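Local coordinates for putative nucleoprotein (Infectious salmon anemia virus, PDB 4EWC), which encapsidates the negative-strand viral RNA, shielding it from nucleases and forming the ribonucleoprotein that serves as template for transcription and replication, at residues S141-M153 and S254-K266. Numbering follows the deposited sequence.
Sequences SNMAYNLSLFIGM and SSISNQCMALIMK
Phe150 of helix 142-153 pushes as a knob into the hole formed by Ser257, Cys260, Met261 and Ile264 on helix 254-266, where the two helices cross almost perpendicularly (-87°) with their axes 9.8 Å apart. Traced outward, Phe150 CB meets Cys260 SG, and CG and CD2 lie under Cys260 CB, which makes a CH-pi contact 3.7 Å from the ring centroid. On the CD1 and CE1 side the ring meets Ile264 CD1 obliquely; CE2, at the edge, has Ser257 OG nearly in the ring plane. CZ, the tip, reaches Met261 CG at 4.0 Å, and the selenium of this selenomethionine adds an oblique Met-aromatic contact. With CG anti to the backbone N (chi1 -178°), the ring is carried out from its helix into this hole. Beside it, Leu147 CD1 rests against both Cys260 CB and Ile264 CG1, each 3.9 Å away, while Ile151 CG1 touches Ile264 CD1. Toward the start of helix 142-153, selenomethionine Met143 folds its bent chain against Leu263 CD1 and brings CE to the amide of Gln259. Asn146 lays ND2 near Ile256 CG2, but its OD1 accepts from Arg244 N in the adjoining loop. Met181 of helix 174-188 packs on Met261 and Ile264, extending this core of the helical fold. Apolar, sulfur and selenium groups dominate the join, consistent with cohesion mainly through shape fit and dispersion, with no directed polar bond between the two segments.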
ATOM      1  N   SER A 141      -0.755  33.206   7.529  1.00 48.30           N
ATOM      2  CA  SER A 141      -1.544  33.712   6.405  1.00 46.44           C
ATOM      3  C   SER A 141      -2.886  34.253   6.902  1.00 49.74           C
ATOM      4  O   SER A 141      -3.366  33.873   7.974  1.00 49.30           O
ATOM      5  CB  SER A 141      -1.728  32.647   5.318  1.00 44.96           C
ATOM      6  OG  SER A 141      -2.857  31.825   5.573  1.00 50.98           O
ATOM      7  N   ASN A 142      -3.480  35.160   6.137  1.00 50.65           N
ATOM      8  CA  ASN A 142      -4.705  35.824   6.575  1.00 48.59           C
ATOM      9  C   ASN A 142      -5.819  34.844   6.742  1.00 48.06           C
ATOM     10  O   ASN A 142      -6.543  34.870   7.730  1.00 44.88           O
ATOM     11  CB  ASN A 142      -5.173  36.860   5.558  1.00 47.00           C
ATOM     12  CG  ASN A 142      -4.380  38.141   5.621  1.00 52.75           C
ATOM     13  OD1 ASN A 142      -3.699  38.432   6.613  1.00 49.42           O
ATOM     14  ND2 ASN A 142      -4.489  38.935   4.563  1.00 49.09           N
HETATM   15  N   MSE A 143      -5.961  34.003   5.725  1.00 49.25           N
HETATM   16  CA  MSE A 143      -7.029  33.043   5.669  1.00 43.53           C
HETATM   17  C   MSE A 143      -6.883  32.112   6.852  1.00 46.99           C
HETATM   18  O   MSE A 143      -7.878  31.732   7.451  1.00 48.87           O
HETATM   19  CB  MSE A 143      -6.980  32.276   4.368  1.00 42.07           C
HETATM   20  CG  MSE A 143      -8.100  31.276   4.208  1.00 47.71           C
HETATM   21 SE   MSE A 143      -9.864  32.150   4.146  0.72 52.87          SE
HETATM   22  CE  MSE A 143      -9.731  33.010   2.399  1.00 48.35           C
ATOM     23  N   ALA A 144      -5.648  31.753   7.192  1.00 46.19           N
ATOM     24  CA  ALA A 144      -5.421  30.886   8.337  1.00 44.49           C
ATOM     25  C   ALA A 144      -5.843  31.561   9.634  1.00 48.25           C
ATOM     26  O   ALA A 144      -6.588  30.984  10.440  1.00 47.77           O
ATOM     27  CB  ALA A 144      -3.969  30.466   8.404  1.00 45.90           C
ATOM     28  N   TYR A 145      -5.358  32.786   9.841  1.00 50.63           N
ATOM     29  CA  TYR A 145      -5.662  33.541  11.055  1.00 49.21           C
ATOM     30  C   TYR A 145      -7.166  33.772  11.197  1.00 49.56           C
ATOM     31  O   TYR A 145      -7.715  33.729  12.299  1.00 46.10           O
ATOM     32  CB  TYR A 145      -4.905  34.880  11.076  1.00 47.59           C
ATOM     33  CG  TYR A 145      -5.294  35.753  12.244  1.00 52.18           C
ATOM     34  CD1 TYR A 145      -4.692  35.590  13.494  1.00 53.81           C
ATOM     35  CD2 TYR A 145      -6.275  36.733  12.110  1.00 50.44           C
ATOM     36  CE1 TYR A 145      -5.049  36.391  14.576  1.00 54.19           C
ATOM     37  CE2 TYR A 145      -6.645  37.530  13.190  1.00 51.16           C
ATOM     38  CZ  TYR A 145      -6.025  37.357  14.418  1.00 53.65           C
ATOM     39  OH  TYR A 145      -6.388  38.135  15.491  1.00 54.79           O
ATOM     40  N   ASN A 146      -7.821  34.021  10.065  1.00 48.55           N
ATOM     41  CA  ASN A 146      -9.259  34.266  10.041  1.00 49.09           C
ATOM     42  C   ASN A 146     -10.053  33.032  10.408  1.00 46.53           C
ATOM     43  O   ASN A 146     -11.028  33.104  11.154  1.00 43.29           O
ATOM     44  CB  ASN A 146      -9.694  34.788   8.670  1.00 47.66           C
ATOM     45  CG  ASN A 146      -9.251  36.215   8.435  1.00 50.95           C
ATOM     46  OD1 ASN A 146      -8.876  36.919   9.378  1.00 49.86           O
ATOM     47  ND2 ASN A 146      -9.296  36.654   7.187  1.00 48.74           N
ATOM     48  N   LEU A 147      -9.612  31.898   9.876  1.00 45.53           N
ATOM     49  CA  LEU A 147     -10.239  30.629  10.171  1.00 44.69           C
ATOM     50  C   LEU A 147     -10.059  30.271  11.646  1.00 47.00           C
ATOM     51  O   LEU A 147     -11.007  29.820  12.270  1.00 46.66           O
ATOM     52  CB  LEU A 147      -9.726  29.517   9.246  1.00 45.69           C
ATOM     53  CG  LEU A 147     -10.293  28.115   9.536  1.00 48.93           C
ATOM     54  CD1 LEU A 147     -11.793  28.031   9.281  1.00 40.10           C
ATOM     55  CD2 LEU A 147      -9.544  27.067   8.737  1.00 46.29           C
ATOM     56  N   SER A 148      -8.870  30.485  12.211  1.00 48.64           N
ATOM     57  CA  SER A 148      -8.675  30.223  13.644  1.00 47.14           C
ATOM     58  C   SER A 148      -9.486  31.163  14.514  1.00 46.84           C
ATOM     59  O   SER A 148      -9.962  30.775  15.588  1.00 49.90           O
ATOM     60  CB  SER A 148      -7.204  30.302  14.052  1.00 49.38           C
ATOM     61  OG  SER A 148      -6.474  29.208  13.541  1.00 49.56           O
ATOM     62  N   LEU A 149      -9.626  32.403  14.067  1.00 47.96           N
ATOM     63  CA  LEU A 149     -10.408  33.380  14.811  1.00 50.23           C
ATOM     64  C   LEU A 149     -11.869  32.954  14.790  1.00 49.89           C
ATOM     65  O   LEU A 149     -12.526  32.867  15.836  1.00 49.21           O
ATOM     66  CB  LEU A 149     -10.247  34.774  14.207  1.00 43.40           C
ATOM     67  CG  LEU A 149     -11.024  35.865  14.929  1.00 49.05           C
ATOM     68  CD1 LEU A 149     -10.723  35.763  16.412  1.00 53.74           C
ATOM     69  CD2 LEU A 149     -10.687  37.248  14.419  1.00 47.07           C
ATOM     70  N   PHE A 150     -12.356  32.685  13.582  1.00 48.03           N
ATOM     71  CA  PHE A 150     -13.697  32.171  13.362  1.00 46.45           C
ATOM     72  C   PHE A 150     -13.988  30.992  14.271  1.00 46.80           C
ATOM     73  O   PHE A 150     -14.996  30.989  14.971  1.00 49.24           O
ATOM     74  CB  PHE A 150     -13.885  31.768  11.893  1.00 48.07           C
ATOM     75  CG  PHE A 150     -15.272  31.275  11.567  1.00 46.83           C
ATOM     76  CD1 PHE A 150     -15.670  29.986  11.895  1.00 45.26           C
ATOM     77  CD2 PHE A 150     -16.167  32.097  10.915  1.00 47.37           C
ATOM     78  CE1 PHE A 150     -16.941  29.550  11.603  1.00 43.90           C
ATOM     79  CE2 PHE A 150     -17.433  31.672  10.613  1.00 42.70           C
ATOM     80  CZ  PHE A 150     -17.824  30.400  10.955  1.00 45.01           C
ATOM     81  N   ILE A 151     -13.120  29.984  14.247  1.00 44.33           N
ATOM     82  CA  ILE A 151     -13.347  28.793  15.057  1.00 47.14           C
ATOM     83  C   ILE A 151     -13.339  29.130  16.552  1.00 44.07           C
ATOM     84  O   ILE A 151     -14.268  28.792  17.273  1.00 44.28           O
ATOM     85  CB  ILE A 151     -12.351  27.663  14.738  1.00 47.11           C
ATOM     86  CG1 ILE A 151     -12.627  27.106  13.341  1.00 40.69           C
ATOM     87  CG2 ILE A 151     -12.485  26.545  15.766  1.00 42.79           C
ATOM     88  CD1 ILE A 151     -11.480  26.291  12.758  1.00 39.06           C
ATOM     89  N   GLY A 152     -12.311  29.831  17.006  1.00 46.61           N
ATOM     90  CA  GLY A 152     -12.238  30.262  18.395  1.00 45.19           C
ATOM     91  C   GLY A 152     -13.429  31.048  18.936  1.00 45.32           C
ATOM     92  O   GLY A 152     -13.673  31.037  20.148  1.00 43.52           O
HETATM   93  N   MSE A 153     -14.169  31.722  18.052  1.00 44.10           N
HETATM   94  CA  MSE A 153     -15.331  32.513  18.466  1.00 46.40           C
HETATM   95  C   MSE A 153     -16.643  31.771  18.272  1.00 48.72           C
HETATM   96  O   MSE A 153     -17.565  31.912  19.079  1.00 48.75           O
HETATM   97  CB  MSE A 153     -15.374  33.884  17.767  1.00 46.78           C
HETATM   98  CG  MSE A 153     -14.381  34.872  18.361  1.00 49.66           C
HETATM   99 SE   MSE A 153     -14.483  36.613  17.491  0.80 60.57          SE
HETATM  100  CE  MSE A 153     -16.216  37.137  18.139  1.00 53.34           C
ATOM    101  N   SER A 254     -19.999  38.607   6.577  1.00 57.09           N
ATOM    102  CA  SER A 254     -20.687  37.497   5.935  1.00 55.80           C
ATOM    103  C   SER A 254     -19.744  36.761   4.990  1.00 55.57           C
ATOM    104  O   SER A 254     -19.669  35.523   4.997  1.00 56.93           O
ATOM    105  CB  SER A 254     -21.889  38.023   5.162  1.00 51.57           C
ATOM    106  OG  SER A 254     -22.489  37.012   4.382  1.00 69.15           O
ATOM    107  N   SER A 255     -19.022  37.535   4.194  1.00 50.74           N
ATOM    108  CA  SER A 255     -18.114  37.025   3.170  1.00 57.10           C
ATOM    109  C   SER A 255     -17.061  36.086   3.738  1.00 55.99           C
ATOM    110  O   SER A 255     -16.828  34.996   3.209  1.00 58.49           O
ATOM    111  CB  SER A 255     -17.443  38.210   2.437  1.00 57.86           C
ATOM    112  OG  SER A 255     -16.136  37.896   1.963  1.00 57.99           O
ATOM    113  N   ILE A 256     -16.431  36.513   4.821  1.00 52.37           N
ATOM    114  CA  ILE A 256     -15.362  35.730   5.417  1.00 52.23           C
ATOM    115  C   ILE A 256     -15.936  34.522   6.164  1.00 50.73           C
ATOM    116  O   ILE A 256     -15.401  33.409   6.066  1.00 46.75           O
ATOM    117  CB  ILE A 256     -14.468  36.625   6.302  1.00 50.85           C
ATOM    118  CG1 ILE A 256     -13.910  37.761   5.435  1.00 50.75           C
ATOM    119  CG2 ILE A 256     -13.347  35.829   6.925  1.00 46.36           C
ATOM    120  CD1 ILE A 256     -12.979  38.686   6.149  1.00 54.85           C
ATOM    121  N   SER A 257     -17.035  34.749   6.882  1.00 47.25           N
ATOM    122  CA  SER A 257     -17.765  33.678   7.523  1.00 48.04           C
ATOM    123  C   SER A 257     -17.988  32.557   6.489  1.00 48.90           C
ATOM    124  O   SER A 257     -17.617  31.411   6.710  1.00 41.92           O
ATOM    125  CB  SER A 257     -19.101  34.187   8.077  1.00 50.45           C
ATOM    126  OG  SER A 257     -19.700  33.223   8.954  1.00 49.59           O
ATOM    127  N   ASN A 258     -18.534  32.922   5.335  1.00 49.47           N
ATOM    128  CA  ASN A 258     -18.745  31.959   4.273  1.00 49.17           C
ATOM    129  C   ASN A 258     -17.467  31.246   3.791  1.00 49.26           C
ATOM    130  O   ASN A 258     -17.488  30.046   3.515  1.00 44.99           O
ATOM    131  CB  ASN A 258     -19.544  32.580   3.124  1.00 56.48           C
ATOM    132  CG  ASN A 258     -20.947  32.990   3.556  1.00 52.75           C
ATOM    133  OD1 ASN A 258     -21.428  32.548   4.596  1.00 56.17           O
ATOM    134  ND2 ASN A 258     -21.601  33.834   2.768  1.00 50.07           N
ATOM    135  N   GLN A 259     -16.350  31.953   3.720  1.00 49.46           N
ATOM    136  CA  GLN A 259     -15.095  31.290   3.373  1.00 49.97           C
ATOM    137  C   GLN A 259     -14.727  30.209   4.400  1.00 47.37           C
ATOM    138  O   GLN A 259     -14.376  29.094   4.029  1.00 46.16           O
ATOM    139  CB  GLN A 259     -13.957  32.310   3.245  1.00 51.70           C
ATOM    140  CG  GLN A 259     -14.088  33.230   2.068  1.00 52.69           C
ATOM    141  CD  GLN A 259     -12.971  34.259   2.017  1.00 54.15           C
ATOM    142  OE1 GLN A 259     -12.717  34.957   2.996  1.00 61.40           O
ATOM    143  NE2 GLN A 259     -12.301  34.360   0.878  1.00 52.32           N
ATOM    144  N   CYS A 260     -14.815  30.559   5.680  1.00 43.96           N
ATOM    145  CA  CYS A 260     -14.579  29.628   6.774  1.00 43.58           C
ATOM    146  C   CYS A 260     -15.540  28.437   6.770  1.00 44.22           C
ATOM    147  O   CYS A 260     -15.143  27.280   6.978  1.00 42.19           O
ATOM    148  CB  CYS A 260     -14.692  30.371   8.121  1.00 46.51           C
ATOM    149  SG  CYS A 260     -13.421  31.666   8.391  1.00 53.92           S
HETATM  150  N   MSE A 261     -16.812  28.718   6.527  1.00 44.66           N
HETATM  151  CA  MSE A 261     -17.798  27.646   6.458  1.00 45.88           C
HETATM  152  C   MSE A 261     -17.519  26.717   5.257  1.00 43.86           C
HETATM  153  O   MSE A 261     -17.665  25.520   5.357  1.00 40.72           O
HETATM  154  CB  MSE A 261     -19.216  28.221   6.461  1.00 43.26           C
HETATM  155  CG  MSE A 261     -19.624  28.778   7.817  1.00 41.69           C
HETATM  156 SE   MSE A 261     -19.852  27.279   9.110  0.79 45.13          SE
HETATM  157  CE  MSE A 261     -21.361  26.433   8.271  1.00 48.24           C
ATOM    158  N   ALA A 262     -17.056  27.275   4.152  1.00 41.76           N
ATOM    159  CA  ALA A 262     -16.625  26.454   3.036  1.00 45.78           C
ATOM    160  C   ALA A 262     -15.457  25.536   3.409  1.00 44.51           C
ATOM    161  O   ALA A 262     -15.428  24.370   3.017  1.00 46.26           O
ATOM    162  CB  ALA A 262     -16.264  27.319   1.823  1.00 43.83           C
ATOM    163  N   LEU A 263     -14.505  26.050   4.178  1.00 43.29           N
ATOM    164  CA  LEU A 263     -13.324  25.273   4.542  1.00 43.30           C
ATOM    165  C   LEU A 263     -13.684  24.158   5.507  1.00 42.43           C
ATOM    166  O   LEU A 263     -13.199  23.020   5.385  1.00 39.50           O
ATOM    167  CB  LEU A 263     -12.244  26.178   5.142  1.00 44.46           C
ATOM    168  CG  LEU A 263     -11.629  27.150   4.130  1.00 46.58           C
ATOM    169  CD1 LEU A 263     -10.705  28.161   4.810  1.00 41.73           C
ATOM    170  CD2 LEU A 263     -10.868  26.357   3.083  1.00 44.98           C
ATOM    171  N   ILE A 264     -14.540  24.506   6.462  1.00 41.72           N
ATOM    172  CA  ILE A 264     -15.026  23.558   7.467  1.00 45.31           C
ATOM    173  C   ILE A 264     -16.041  22.547   6.894  1.00 44.00           C
ATOM    174  O   ILE A 264     -15.985  21.345   7.180  1.00 40.40           O
ATOM    175  CB  ILE A 264     -15.617  24.322   8.677  1.00 43.48           C
ATOM    176  CG1 ILE A 264     -14.563  25.285   9.223  1.00 42.43           C
ATOM    177  CG2 ILE A 264     -16.077  23.382   9.775  1.00 37.71           C
ATOM    178  CD1 ILE A 264     -15.048  26.161  10.381  1.00 38.69           C
HETATM  179  N   MSE A 265     -16.966  23.025   6.073  1.00 44.58           N
HETATM  180  CA  MSE A 265     -17.884  22.089   5.426  1.00 44.96           C
HETATM  181  C   MSE A 265     -17.165  21.104   4.498  1.00 44.63           C
HETATM  182  O   MSE A 265     -17.543  19.938   4.464  1.00 48.64           O
HETATM  183  CB  MSE A 265     -19.110  22.781   4.784  1.00 41.29           C
HETATM  184  CG  MSE A 265     -20.028  23.512   5.795  1.00 44.26           C
HETATM  185 SE   MSE A 265     -20.693  22.420   7.311  0.78 53.22          SE
HETATM  186  CE  MSE A 265     -19.129  22.127   8.403  1.00 55.96           C
ATOM    187  N   LYS A 266     -16.112  21.552   3.808  1.00 36.74           N
ATOM    188  CA  LYS A 266     -15.283  20.636   3.028  1.00 37.45           C
ATOM    189  C   LYS A 266     -14.776  19.461   3.866  1.00 40.63           C
ATOM    190  O   LYS A 266     -14.765  18.316   3.418  1.00 41.63           O
ATOM    191  CB  LYS A 266     -14.110  21.328   2.328  1.00 38.73           C
ATOM    192  CG  LYS A 266     -13.290  20.390   1.429  1.00 37.25           C
ATOM    193  CD  LYS A 266     -12.154  21.100   0.678  1.00 47.50           C
ATOM    194  CE  LYS A 266     -11.362  20.148  -0.247  1.00 42.68           C
ATOM    195  NZ  LYS A 266     -12.178  19.638  -1.374  1.00 39.58           N
TER